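Local coordinates for bifunctional protein PutA (Bdellovibrio bacteriovorus, PDB 5UR2) that probably oxidises L-proline to L-glutamate in two steps, joining an FAD-bearing proline dehydrogenase and an NAD-dependent L-glutamate gamma-semialdehyde dehydrogenase in one chain, at residues E468-F473 and R570-L575; E480-A485 and K574-Q579; D566-D571 and E596-C601; D591-E596 and N642-I647. All coordinates share one frame; numbering follows the deposited sequence.

Interaction 1. Residues E468-F473 and R570-L575; sequences EPLLDF and RDRFKL
With CG anti to its backbone N (chi1 -163°) and the chain extended from CG to NE, Arg572 reaches the irregular segment Glu468-Phe473. Glu468, whose CG is also anti to the backbone N, bends at its second torsion and passes Arg572 running the opposite way. Arg572 NH1 forms a salt bridge with the anti side of Glu468 OE2 at 3.2 Å, the oxygen lying in the guanidinium plane although the bond is bent, with an N-H...O angle of 143°. Arg572 NH2 gives a shorter, still bent hydrogen bond, 2.9 Å to Pro469 O, which lies 33° out of that plane. Leu471 runs alongside the outer part of the arginine, its CG 3.5 Å from Arg572 NE and also beside Arg572 CD. Leu471 CD1 lies 3.6 Å from Phe573 CE1. Arg572 NE forms a salt bridge with Asp591, which also accepts the backbone N-H of Leu471. A buried arginine of helix 572-583 in the aldehyde dehydrogenase region thus pins the segment that leads into helix 476-491. Arg570 grips Asp571 side-on just before helix 572-583. Phe573 packs against helix 476-491, while helix 587-611 supplies Asp591 and packs against Glu468 and Arg572 through Ile598 and Ile594.

Interaction 2. Residues E480-A485 and K574-Q579; sequences EKMLKA and KLIATQ
Met482 and Ile576 make the tight part of this contact, their side chains crossing at about a right angle. Met482 CG stands anti to the backbone N (chi1 -170°), and further bends at chi2 and chi3 bring the thioether to helix 574-579. Both SD and CE of Met482 lie 3.5 Å from Ile576 CG2, so a single methyl is touched by sulfur and terminal carbon alike. Met482 CE also lies 3.9 Å from Ala577 CB. Towards Ala485 the helices meet through small groups: Ala485 CB is 4.1 Å from Ala577 CB, and the same Ala577 methyl lies 3.7 Å from Ala485 O. The packing thins out at Lys574, whose backbone N is 4.2 Å from Ala485 CB while its own CB is directed away and its side chain is exposed. On the buried side, Trp587 and Phe573 also pack against Met482. No hydrogen bond crosses the interface. The short axes approach to 8.9 Å and cross at -57°, a geometry consistent with ridges-into-grooves packing of two helices, here joining helix 476-491 to helix 572-583 of the aldehyde dehydrogenase region.

Interaction 3. Residues D566-D571 and E596-C601; sequences DIMTRD and EAIDFC
Met568 and Ile598 meet without a ring or other flat group between them; the Arg570 guanidinium, with the Asp571 carboxylate at its edge, lies off to the side and takes no part across the contact. The two segments form an antiparallel helix pair, the axes of the short segments 9.7 Å apart and 162° between their directions. It brings together the first and last of three successive helices, 554-570, 572-583 and 587-611, in the aldehyde dehydrogenase region. Met568 carries most of the contact. Its CG is anti to the carbonyl carbon, and the chain then runs extended (chi2 174°), sliding past Ile598 in the opposite direction. At its base, Met568 CB rests 3.7 Å from Ile598 CG1. Further out, Met568 SD lies 3.9 Å from Ala597 CB and also borders Ile598 CG1. The terminal methyl, Met568 CE, finishes 4.1 Å from Cys601 SG, so the residue touches three side chains of helix 596-601 in turn. No hydrogen bond crosses the interface. Leu677 and Met680 also pack on Met568, as does Ala649, so that its own helix and three others, 587-611, 646-657 and 671-684, surround the side chain. Beside this core, Asp566 forms a salt bridge with Arg602, tying the same two helices together again. Thr569 borders the contact from its rim: its hydroxyl is bonded to Ala565 O one turn back, and its side chain crosses that of Ile598 at about a right angle, with Thr569 OG1 3.6 Å from Ile598 CD1.

Interaction 4. Residues D591-E596 and N642-I647; sequences DGDIGE and NFPLAI
Asp593 receives two backbone N-H groups on one oxygen: Leu645 N lies 3.1 Å and Ala646 N 3.0 Å from its OD2. Both bonds are bent and both use the syn side, yet the donors come from opposite faces of the carboxylate plane. Gln579 NE2, from helix 572-583, is a third donor to the same oxygen. The two backbone donors belong to the turn that opens helix 646-657, in the beta-alpha-beta crossover from strand 623-638 to strand 661-665 of the Rossmann-type fold. Asp593 CG stands anti to the backbone N (chi1 -156°), which carries CG toward this turn. Its other oxygen, OD1, is close to Phe643, 3.0 Å from CA, and the carboxylate and ring planes are 19° apart. Apolar contacts flank the acid: Ile594 CD1 meets Leu645 CD2 at 3.6 Å, and the extended chain of Glu596 runs by Ala646, with CB 3.7 Å from Ala646 CB. Asn642-Pro644 form the end of the Pro-Trp-Asn-Phe-Pro sequence characteristic of aldehyde dehydrogenases. Farther out, Asn642 ND2 is held by Gln778 O, and the Asn642 side chain comes within about 5 Å of that of Cys780, a predicted active-site residue. Lys585 completes the surroundings: it makes a cation-pi contact with Phe643, while its NZ forms a salt bridge with Asp593 OD1 and a hydrogen bond with Asn642 O.

Interaction 1 is the surface contact of the set, whereas interactions 2, 3 and 4 are buried. Their chemistry follows: a charged arginine grips a loop in interaction 1, mainly apolar side chains join helices in 2 and 3, with no hydrogen bond across, and a buried carboxylate serves backbone N-H groups in 4. Interactions 1 and 2 both use helix 572-583, and interactions 3 and 4 both use helix 587-611. Polar bonds join the contacts too: Asp599 of 3 accepts from Glu468 N of 1, and Gln579 of 2 bonds Asp593 of 4. Separately, Leu575 CD1, shared by 1 and 2, packs on Met568 O of 3. Interaction 4 alone lies close to the predicted active-site residues.

Interaction 1. Residues E468-F473 and R570-L575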
loop_
_atom_site.group_PDB
_atom_site.type_symbol
_atom_site.label_atom_id
_atom_site.label_comp_id
_atom_site.label_asym_id
_atom_site.label_seq_id
_atom_site.Cartn_x
_atom_site.Cartn_y
_atom_site.Cartn_z
ATOM N N GLU B 468 8.554 17.677 11.640
ATOM C CA GLU B 468 8.810 19.048 12.065
ATOM C C GLU B 468 9.870 19.100 13.169
ATOM O O GLU B 468 9.743 18.396 14.185
ATOM C CB GLU B 468 7.503 19.671 12.558
ATOM C CG GLU B 468 7.668 21.053 13.150
ATOM C CD GLU B 468 7.879 22.138 12.112
ATOM O OE1 GLU B 468 7.616 21.910 10.906
ATOM O OE2 GLU B 468 8.317 23.229 12.508
ATOM N N PRO B 469 10.900 19.934 13.031
ATOM C CA PRO B 469 11.892 20.063 14.108
ATOM C C PRO B 469 11.278 20.658 15.363
ATOM O O PRO B 469 10.440 21.558 15.300
ATOM C CB PRO B 469 12.951 21.016 13.521
ATOM C CG PRO B 469 12.732 21.000 12.055
ATOM C CD PRO B 469 11.259 20.721 11.842
ATOM N N LEU B 470 11.706 20.147 16.511
ATOM C CA LEU B 470 11.281 20.739 17.771
ATOM C C LEU B 470 12.165 21.934 18.100
ATOM O O LEU B 470 13.255 22.099 17.556
ATOM C CB LEU B 470 11.357 19.732 18.919
ATOM C CG LEU B 470 10.465 18.496 18.713
ATOM C CD1 LEU B 470 10.408 17.630 19.967
ATOM C CD2 LEU B 470 9.069 18.919 18.262
ATOM N N LEU B 471 11.688 22.759 19.015
ATOM C CA LEU B 471 12.450 23.924 19.415
ATOM C C LEU B 471 13.706 23.519 20.191
ATOM O O LEU B 471 13.731 22.517 20.918
ATOM C CB LEU B 471 11.586 24.847 20.273
ATOM C CG LEU B 471 10.456 25.628 19.621
ATOM C CD1 LEU B 471 9.577 26.281 20.690
ATOM C CD2 LEU B 471 11.032 26.694 18.683
ATOM N N ASP B 472 14.749 24.334 20.041
ATOM C CA ASP B 472 15.985 24.226 20.820
ATOM C C ASP B 472 15.928 25.292 21.909
ATOM O O ASP B 472 16.200 26.470 21.645
ATOM C CB ASP B 472 17.205 24.413 19.912
ATOM C CG ASP B 472 18.538 24.268 20.661
ATOM O OD1 ASP B 472 18.547 23.925 21.863
ATOM O OD2 ASP B 472 19.587 24.470 20.028
ATOM N N PHE B 473 15.579 24.891 23.136
ATOM C CA PHE B 473 15.447 25.906 24.177
ATOM C C PHE B 473 16.789 26.396 24.715
ATOM O O PHE B 473 16.807 27.284 25.588
ATOM C CB PHE B 473 14.549 25.405 25.314
ATOM C CG PHE B 473 13.065 25.524 25.001
ATOM C CD1 PHE B 473 12.493 26.767 24.779
ATOM C CD2 PHE B 473 12.251 24.398 24.939
ATOM C CE1 PHE B 473 11.149 26.888 24.489
ATOM C CE2 PHE B 473 10.899 24.515 24.649
ATOM C CZ PHE B 473 10.349 25.754 24.426
ATOM N N ARG B 570 3.359 29.093 12.439
ATOM C CA ARG B 570 3.444 30.511 12.773
ATOM C C ARG B 570 3.089 30.766 14.239
ATOM O O ARG B 570 3.706 31.612 14.897
ATOM C CB ARG B 570 2.517 31.295 11.846
ATOM C CG ARG B 570 2.470 32.802 12.095
ATOM C CD ARG B 570 1.207 33.378 11.433
ATOM N NE ARG B 570 -0.004 33.056 12.197
ATOM C CZ ARG B 570 -1.239 33.101 11.699
ATOM N NH1 ARG B 570 -1.428 33.429 10.429
ATOM N NH2 ARG B 570 -2.284 32.825 12.467
ATOM N N ASP B 571 2.079 30.073 14.770
ATOM C CA ASP B 571 1.603 30.371 16.117
ATOM C C ASP B 571 2.208 29.436 17.169
ATOM O O ASP B 571 1.637 29.266 18.252
ATOM C CB ASP B 571 0.076 30.332 16.144
ATOM C CG ASP B 571 -0.546 31.495 15.350
ATOM O OD1 ASP B 571 0.216 32.371 14.923
ATOM O OD2 ASP B 571 -1.779 31.542 15.141
ATOM N N ARG B 572 3.380 28.865 16.880
ATOM C CA ARG B 572 3.940 27.805 17.709
ATOM C C ARG B 572 3.968 28.169 19.190
ATOM O O ARG B 572 3.493 27.400 20.031
ATOM C CB ARG B 572 5.343 27.449 17.226
ATOM C CG ARG B 572 5.790 26.119 17.773
ATOM C CD ARG B 572 7.257 25.912 17.577
ATOM N NE ARG B 572 7.649 24.523 17.790
ATOM C CZ ARG B 572 7.994 23.690 16.813
ATOM N NH1 ARG B 572 7.982 24.098 15.548
ATOM N NH2 ARG B 572 8.362 22.452 17.103
ATOM N N PHE B 573 4.510 29.344 19.530
ATOM C CA PHE B 573 4.677 29.693 20.937
ATOM C C PHE B 573 3.336 29.924 21.624
ATOM O O PHE B 573 3.156 29.546 22.792
ATOM C CB PHE B 573 5.578 30.926 21.064
ATOM C CG PHE B 573 7.006 30.636 20.723
ATOM C CD1 PHE B 573 7.849 30.076 21.662
ATOM C CD2 PHE B 573 7.484 30.859 19.445
ATOM C CE1 PHE B 573 9.153 29.769 21.343
ATOM C CE2 PHE B 573 8.793 30.563 19.118
ATOM C CZ PHE B 573 9.631 30.015 20.067
ATOM N N LYS B 574 2.379 30.535 20.920
ATOM C CA LYS B 574 1.060 30.741 21.511
ATOM C C LYS B 574 0.377 29.397 21.784
ATOM O O LYS B 574 -0.304 29.224 22.806
ATOM C CB LYS B 574 0.228 31.634 20.579
ATOM C CG LYS B 574 -1.083 32.147 21.153
ATOM C CD LYS B 574 -1.819 33.057 20.160
ATOM C CE LYS B 574 -3.125 33.626 20.758
ATOM N NZ LYS B 574 -4.229 32.615 20.876
ATOM N N LEU B 575 0.603 28.416 20.902
ATOM C CA LEU B 575 0.021 27.088 21.075
ATOM C C LEU B 575 0.675 26.342 22.227
ATOM O O LEU B 575 -0.006 25.624 22.966
ATOM C CB LEU B 575 0.138 26.286 19.776
ATOM C CG LEU B 575 -0.665 26.862 18.611
ATOM C CD1 LEU B 575 -0.369 26.145 17.295
ATOM C CD2 LEU B 575 -2.150 26.792 18.956
#

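Interaction 2. Residues E480-A485 and K574-Q579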
loop_
_atom_site.group_PDB
_atom_site.type_symbol
_atom_site.label_atom_id
_atom_site.label_comp_id
_atom_site.label_asym_id
_atom_site.label_seq_id
_atom_site.Cartn_x
_atom_site.Cartn_y
_atom_site.Cartn_z
ATOM N N GLU B 480 12.811 33.524 25.269
ATOM C CA GLU B 480 12.146 34.812 25.436
ATOM C C GLU B 480 10.757 34.815 24.810
ATOM O O GLU B 480 9.811 35.340 25.407
ATOM C CB GLU B 480 13.002 35.926 24.840
ATOM C CG GLU B 480 14.239 36.244 25.654
ATOM C CD GLU B 480 15.222 37.133 24.903
ATOM O OE1 GLU B 480 15.145 37.213 23.651
ATOM O OE2 GLU B 480 16.062 37.766 25.574
ATOM N N LYS B 481 10.624 34.253 23.604
ATOM C CA LYS B 481 9.309 34.138 22.973
ATOM C C LYS B 481 8.380 33.275 23.806
ATOM O O LYS B 481 7.174 33.545 23.883
ATOM C CB LYS B 481 9.436 33.564 21.557
ATOM C CG LYS B 481 10.050 34.554 20.577
ATOM C CD LYS B 481 10.143 33.990 19.162
ATOM C CE LYS B 481 10.799 35.000 18.224
ATOM N NZ LYS B 481 12.243 34.739 18.040
ATOM N N MET B 482 8.922 32.220 24.422
ATOM C CA MET B 482 8.110 31.351 25.266
ATOM C C MET B 482 7.599 32.112 26.476
ATOM O O MET B 482 6.411 32.046 26.810
ATOM C CB MET B 482 8.929 30.135 25.703
ATOM C CG MET B 482 8.127 29.056 26.367
ATOM S SD MET B 482 6.963 28.348 25.164
ATOM C CE MET B 482 5.411 29.022 25.779
ATOM N N LEU B 483 8.489 32.862 27.133
ATOM C CA LEU B 483 8.089 33.659 28.289
ATOM C C LEU B 483 7.135 34.771 27.873
ATOM O O LEU B 483 6.195 35.099 28.603
ATOM C CB LEU B 483 9.333 34.231 28.983
ATOM C CG LEU B 483 10.243 33.210 29.686
ATOM C CD1 LEU B 483 11.626 33.784 30.048
ATOM C CD2 LEU B 483 9.553 32.780 30.969
ATOM N N LYS B 484 7.348 35.350 26.693
ATOM C CA LYS B 484 6.407 36.344 26.199
ATOM C C LYS B 484 5.036 35.718 25.949
ATOM O O LYS B 484 4.006 36.276 26.357
ATOM C CB LYS B 484 6.958 36.969 24.916
ATOM C CG LYS B 484 6.081 38.031 24.308
ATOM C CD LYS B 484 6.591 38.403 22.937
ATOM C CE LYS B 484 5.513 39.134 22.140
ATOM N NZ LYS B 484 5.990 39.585 20.803
ATOM N N ALA B 485 5.003 34.536 25.313
ATOM C CA ALA B 485 3.729 33.882 25.024
ATOM C C ALA B 485 3.004 33.480 26.306
ATOM O O ALA B 485 1.771 33.567 26.383
ATOM C CB ALA B 485 3.952 32.650 24.134
ATOM N N LYS B 574 2.379 30.535 20.920
ATOM C CA LYS B 574 1.060 30.741 21.511
ATOM C C LYS B 574 0.377 29.397 21.784
ATOM O O LYS B 574 -0.304 29.224 22.806
ATOM C CB LYS B 574 0.228 31.634 20.579
ATOM C CG LYS B 574 -1.083 32.147 21.153
ATOM C CD LYS B 574 -1.819 33.057 20.160
ATOM C CE LYS B 574 -3.125 33.626 20.758
ATOM N NZ LYS B 574 -4.229 32.615 20.876
ATOM N N LEU B 575 0.603 28.416 20.902
ATOM C CA LEU B 575 0.021 27.088 21.075
ATOM C C LEU B 575 0.675 26.342 22.227
ATOM O O LEU B 575 -0.006 25.624 22.966
ATOM C CB LEU B 575 0.138 26.286 19.776
ATOM C CG LEU B 575 -0.665 26.862 18.611
ATOM C CD1 LEU B 575 -0.369 26.145 17.295
ATOM C CD2 LEU B 575 -2.150 26.792 18.956
ATOM N N ILE B 576 1.991 26.484 22.395
ATOM C CA ILE B 576 2.646 25.868 23.547
ATOM C C ILE B 576 2.079 26.432 24.838
ATOM O O ILE B 576 1.690 25.689 25.749
ATOM C CB ILE B 576 4.170 26.068 23.487
ATOM C CG1 ILE B 576 4.763 25.261 22.344
ATOM C CG2 ILE B 576 4.809 25.669 24.813
ATOM C CD1 ILE B 576 6.246 25.541 22.107
ATOM N N ALA B 577 2.009 27.759 24.925
ATOM C CA ALA B 577 1.582 28.389 26.169
ATOM C C ALA B 577 0.210 27.885 26.601
ATOM O O ALA B 577 -0.009 27.621 27.792
ATOM C CB ALA B 577 1.587 29.913 26.022
ATOM N N THR B 578 -0.708 27.689 25.644
ATOM C CA THR B 578 -2.043 27.205 25.999
ATOM C C THR B 578 -1.977 25.829 26.655
ATOM O O THR B 578 -2.697 25.548 27.628
ATOM C CB THR B 578 -2.939 27.143 24.764
ATOM O OG1 THR B 578 -2.920 28.406 24.104
ATOM C CG2 THR B 578 -4.410 26.773 25.172
ATOM N N GLN B 579 -1.150 24.949 26.105
ATOM C CA GLN B 579 -1.009 23.611 26.664
ATOM C C GLN B 579 -0.304 23.645 28.013
ATOM O O GLN B 579 -0.640 22.865 28.914
ATOM C CB GLN B 579 -0.255 22.716 25.689
ATOM C CG GLN B 579 -0.914 22.631 24.350
ATOM C CD GLN B 579 -0.473 21.398 23.610
ATOM O OE1 GLN B 579 0.148 20.513 24.200
ATOM N NE2 GLN B 579 -0.771 21.334 22.315
#

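Interaction 3. Residues D566-D571 and E596-C601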
loop_
_atom_site.group_PDB
_atom_site.type_symbol
_atom_site.label_atom_id
_atom_site.label_comp_id
_atom_site.label_asym_id
_atom_site.label_seq_id
_atom_site.Cartn_x
_atom_site.Cartn_y
_atom_site.Cartn_z
ATOM N N ASP B 566 0.844 25.304 8.375
ATOM C CA ASP B 566 1.612 26.542 8.337
ATOM C C ASP B 566 1.161 27.500 9.420
ATOM O O ASP B 566 1.992 28.150 10.058
ATOM C CB ASP B 566 1.480 27.219 6.977
ATOM C CG ASP B 566 2.075 26.386 5.858
ATOM O OD1 ASP B 566 2.966 25.559 6.120
ATOM O OD2 ASP B 566 1.623 26.542 4.723
ATOM N N ILE B 567 -0.150 27.585 9.652
ATOM C CA ILE B 567 -0.651 28.453 10.710
ATOM C C ILE B 567 -0.177 27.955 12.070
ATOM O O ILE B 567 0.275 28.745 12.910
ATOM C CB ILE B 567 -2.179 28.555 10.615
ATOM C CG1 ILE B 567 -2.553 29.387 9.385
ATOM C CG2 ILE B 567 -2.786 29.082 11.921
ATOM C CD1 ILE B 567 -3.997 29.220 8.962
ATOM N N MET B 568 -0.226 26.634 12.291
ATOM C CA MET B 568 0.331 26.069 13.517
ATOM C C MET B 568 1.805 26.434 13.666
ATOM O O MET B 568 2.265 26.756 14.770
ATOM C CB MET B 568 0.186 24.551 13.535
ATOM C CG MET B 568 -1.212 23.992 13.756
ATOM S SD MET B 568 -1.127 22.170 13.555
ATOM C CE MET B 568 -2.826 21.729 13.963
ATOM N N THR B 569 2.563 26.380 12.564
ATOM C CA THR B 569 3.977 26.733 12.623
ATOM C C THR B 569 4.163 28.199 13.018
ATOM O O THR B 569 5.010 28.526 13.855
ATOM C CB THR B 569 4.631 26.430 11.273
ATOM O OG1 THR B 569 4.420 25.054 10.931
ATOM C CG2 THR B 569 6.132 26.736 11.294
ATOM N N ARG B 570 3.359 29.093 12.439
ATOM C CA ARG B 570 3.444 30.511 12.773
ATOM C C ARG B 570 3.089 30.766 14.239
ATOM O O ARG B 570 3.706 31.612 14.897
ATOM C CB ARG B 570 2.517 31.295 11.846
ATOM C CG ARG B 570 2.470 32.802 12.095
ATOM C CD ARG B 570 1.207 33.378 11.433
ATOM N NE ARG B 570 -0.004 33.056 12.197
ATOM C CZ ARG B 570 -1.239 33.101 11.699
ATOM N NH1 ARG B 570 -1.428 33.429 10.429
ATOM N NH2 ARG B 570 -2.284 32.825 12.467
ATOM N N ASP B 571 2.079 30.073 14.770
ATOM C CA ASP B 571 1.603 30.371 16.117
ATOM C C ASP B 571 2.208 29.436 17.169
ATOM O O ASP B 571 1.637 29.266 18.252
ATOM C CB ASP B 571 0.076 30.332 16.144
ATOM C CG ASP B 571 -0.546 31.495 15.350
ATOM O OD1 ASP B 571 0.216 32.371 14.923
ATOM O OD2 ASP B 571 -1.779 31.542 15.141
ATOM N N GLU B 596 4.031 17.217 16.662
ATOM C CA GLU B 596 3.248 16.062 16.240
ATOM C C GLU B 596 1.994 16.496 15.486
ATOM O O GLU B 596 1.634 15.875 14.477
ATOM C CB GLU B 596 2.902 15.191 17.455
ATOM C CG GLU B 596 2.245 13.833 17.113
ATOM C CD GLU B 596 1.939 12.968 18.347
ATOM O OE1 GLU B 596 0.851 12.382 18.402
ATOM O OE2 GLU B 596 2.780 12.849 19.249
ATOM N N ALA B 597 1.332 17.579 15.937
ATOM C CA ALA B 597 0.129 18.047 15.247
ATOM C C ALA B 597 0.453 18.493 13.835
ATOM O O ALA B 597 -0.268 18.161 12.887
ATOM C CB ALA B 597 -0.542 19.198 16.014
ATOM N N ILE B 598 1.538 19.243 13.677
ATOM C CA ILE B 598 1.984 19.638 12.346
ATOM C C ILE B 598 2.308 18.405 11.512
ATOM O O ILE B 598 1.946 18.319 10.331
ATOM C CB ILE B 598 3.189 20.581 12.476
ATOM C CG1 ILE B 598 2.722 21.891 13.099
ATOM C CG2 ILE B 598 3.911 20.815 11.105
ATOM C CD1 ILE B 598 3.867 22.762 13.641
ATOM N N ASP B 599 2.962 17.421 12.128
ATOM C CA ASP B 599 3.340 16.205 11.418
ATOM C C ASP B 599 2.119 15.462 10.890
ATOM O O ASP B 599 2.140 14.968 9.760
ATOM C CB ASP B 599 4.169 15.285 12.327
ATOM C CG ASP B 599 5.604 15.770 12.529
ATOM O OD1 ASP B 599 6.064 16.668 11.768
ATOM O OD2 ASP B 599 6.289 15.219 13.440
ATOM N N PHE B 600 1.065 15.333 11.710
ATOM C CA PHE B 600 -0.166 14.675 11.256
ATOM C C PHE B 600 -0.732 15.372 10.023
ATOM O O PHE B 600 -1.084 14.723 9.025
ATOM C CB PHE B 600 -1.210 14.654 12.385
ATOM C CG PHE B 600 -1.013 13.550 13.406
ATOM C CD1 PHE B 600 -0.711 12.246 13.008
ATOM C CD2 PHE B 600 -1.162 13.814 14.762
ATOM C CE1 PHE B 600 -0.538 11.224 13.943
ATOM C CE2 PHE B 600 -0.990 12.793 15.728
ATOM C CZ PHE B 600 -0.674 11.499 15.304
ATOM N N CYS B 601 -0.827 16.703 10.083
ATOM C CA CYS B 601 -1.279 17.504 8.954
ATOM C C CYS B 601 -0.504 17.168 7.691
ATOM O O CYS B 601 -1.082 16.820 6.651
ATOM C CB CYS B 601 -1.111 18.989 9.272
ATOM S SG CYS B 601 -2.255 19.642 10.480
#

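Interaction 4. Residues D591-E596 and N642-I647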
loop_
_atom_site.group_PDB
_atom_site.type_symbol
_atom_site.label_atom_id
_atom_site.label_comp_id
_atom_site.label_asym_id
_atom_site.label_seq_id
_atom_site.Cartn_x
_atom_site.Cartn_y
_atom_site.Cartn_z
ATOM N N ASP B 591 5.790 21.537 23.313
ATOM C CA ASP B 591 6.425 21.772 22.010
ATOM C C ASP B 591 6.376 20.524 21.135
ATOM O O ASP B 591 6.067 20.600 19.938
ATOM C CB ASP B 591 7.878 22.223 22.190
ATOM C CG ASP B 591 8.602 22.428 20.859
ATOM O OD1 ASP B 591 8.026 23.025 19.926
ATOM O OD2 ASP B 591 9.745 21.964 20.743
ATOM N N GLY B 592 6.712 19.371 21.714
ATOM C CA GLY B 592 6.568 18.123 20.989
ATOM C C GLY B 592 5.139 17.889 20.530
ATOM O O GLY B 592 4.915 17.310 19.459
ATOM N N ASP B 593 4.158 18.345 21.325
ATOM C CA ASP B 593 2.752 18.204 20.938
ATOM C C ASP B 593 2.441 18.999 19.676
ATOM O O ASP B 593 1.761 18.501 18.769
ATOM C CB ASP B 593 1.830 18.635 22.081
ATOM C CG ASP B 593 0.430 17.991 21.977
ATOM O OD1 ASP B 593 0.264 16.871 22.485
ATOM O OD2 ASP B 593 -0.488 18.574 21.354
ATOM N N ILE B 594 2.922 20.242 19.603
ATOM C CA ILE B 594 2.712 21.046 18.401
ATOM C C ILE B 594 3.390 20.394 17.199
ATOM O O ILE B 594 2.826 20.349 16.092
ATOM C CB ILE B 594 3.221 22.485 18.608
ATOM C CG1 ILE B 594 2.734 23.060 19.941
ATOM C CG2 ILE B 594 2.805 23.352 17.454
ATOM C CD1 ILE B 594 1.253 22.929 20.190
ATOM N N GLY B 595 4.614 19.890 17.391
ATOM C CA GLY B 595 5.309 19.247 16.284
ATOM C C GLY B 595 4.554 18.039 15.755
ATOM O O GLY B 595 4.438 17.841 14.541
ATOM N N GLU B 596 4.031 17.217 16.662
ATOM C CA GLU B 596 3.248 16.062 16.240
ATOM C C GLU B 596 1.994 16.496 15.486
ATOM O O GLU B 596 1.634 15.875 14.477
ATOM C CB GLU B 596 2.902 15.191 17.455
ATOM C CG GLU B 596 2.245 13.833 17.113
ATOM C CD GLU B 596 1.939 12.968 18.347
ATOM O OE1 GLU B 596 0.851 12.382 18.402
ATOM O OE2 GLU B 596 2.780 12.849 19.249
ATOM N N ASN B 642 -4.579 14.408 26.887
ATOM C CA ASN B 642 -3.164 14.309 27.254
ATOM C C ASN B 642 -2.220 14.717 26.126
ATOM O O ASN B 642 -1.080 15.106 26.397
ATOM C CB ASN B 642 -2.829 12.909 27.758
ATOM C CG ASN B 642 -2.883 11.864 26.676
ATOM O OD1 ASN B 642 -3.673 11.955 25.737
ATOM N ND2 ASN B 642 -2.058 10.833 26.821
ATOM N N PHE B 643 -2.636 14.597 24.866
ATOM C CA PHE B 643 -1.941 15.224 23.740
ATOM C C PHE B 643 -2.970 16.141 23.095
ATOM O O PHE B 643 -3.548 15.805 22.051
ATOM C CB PHE B 643 -1.370 14.202 22.758
ATOM C CG PHE B 643 -0.176 13.465 23.289
ATOM C CD1 PHE B 643 -0.337 12.365 24.114
ATOM C CD2 PHE B 643 1.109 13.882 22.974
ATOM C CE1 PHE B 643 0.766 11.684 24.624
ATOM C CE2 PHE B 643 2.223 13.207 23.475
ATOM C CZ PHE B 643 2.041 12.104 24.312
ATOM N N PRO B 644 -3.212 17.311 23.692
ATOM C CA PRO B 644 -4.483 18.019 23.451
ATOM C C PRO B 644 -4.616 18.640 22.070
ATOM O O PRO B 644 -5.751 18.843 21.630
ATOM C CB PRO B 644 -4.512 19.078 24.565
ATOM C CG PRO B 644 -3.068 19.297 24.915
ATOM C CD PRO B 644 -2.378 17.975 24.711
ATOM N N LEU B 645 -3.521 18.943 21.368
ATOM C CA LEU B 645 -3.637 19.401 19.981
ATOM C C LEU B 645 -3.337 18.291 18.985
ATOM O O LEU B 645 -4.062 18.146 17.992
ATOM C CB LEU B 645 -2.700 20.591 19.702
ATOM C CG LEU B 645 -2.785 21.311 18.341
ATOM C CD1 LEU B 645 -4.113 22.090 18.217
ATOM C CD2 LEU B 645 -1.595 22.221 18.072
ATOM N N ALA B 646 -2.296 17.490 19.251
ATOM C CA ALA B 646 -1.774 16.556 18.257
ATOM C C ALA B 646 -2.788 15.462 17.917
ATOM O O ALA B 646 -3.115 15.251 16.745
ATOM C CB ALA B 646 -0.448 15.951 18.743
ATOM N N ILE B 647 -3.285 14.734 18.922
ATOM C CA ILE B 647 -4.166 13.605 18.634
ATOM C C ILE B 647 -5.476 14.097 18.016
ATOM O O ILE B 647 -5.921 13.599 16.978
ATOM C CB ILE B 647 -4.395 12.765 19.901
ATOM C CG1 ILE B 647 -3.087 12.034 20.262
ATOM C CG2 ILE B 647 -5.559 11.792 19.683
ATOM C CD1 ILE B 647 -3.158 11.092 21.487
#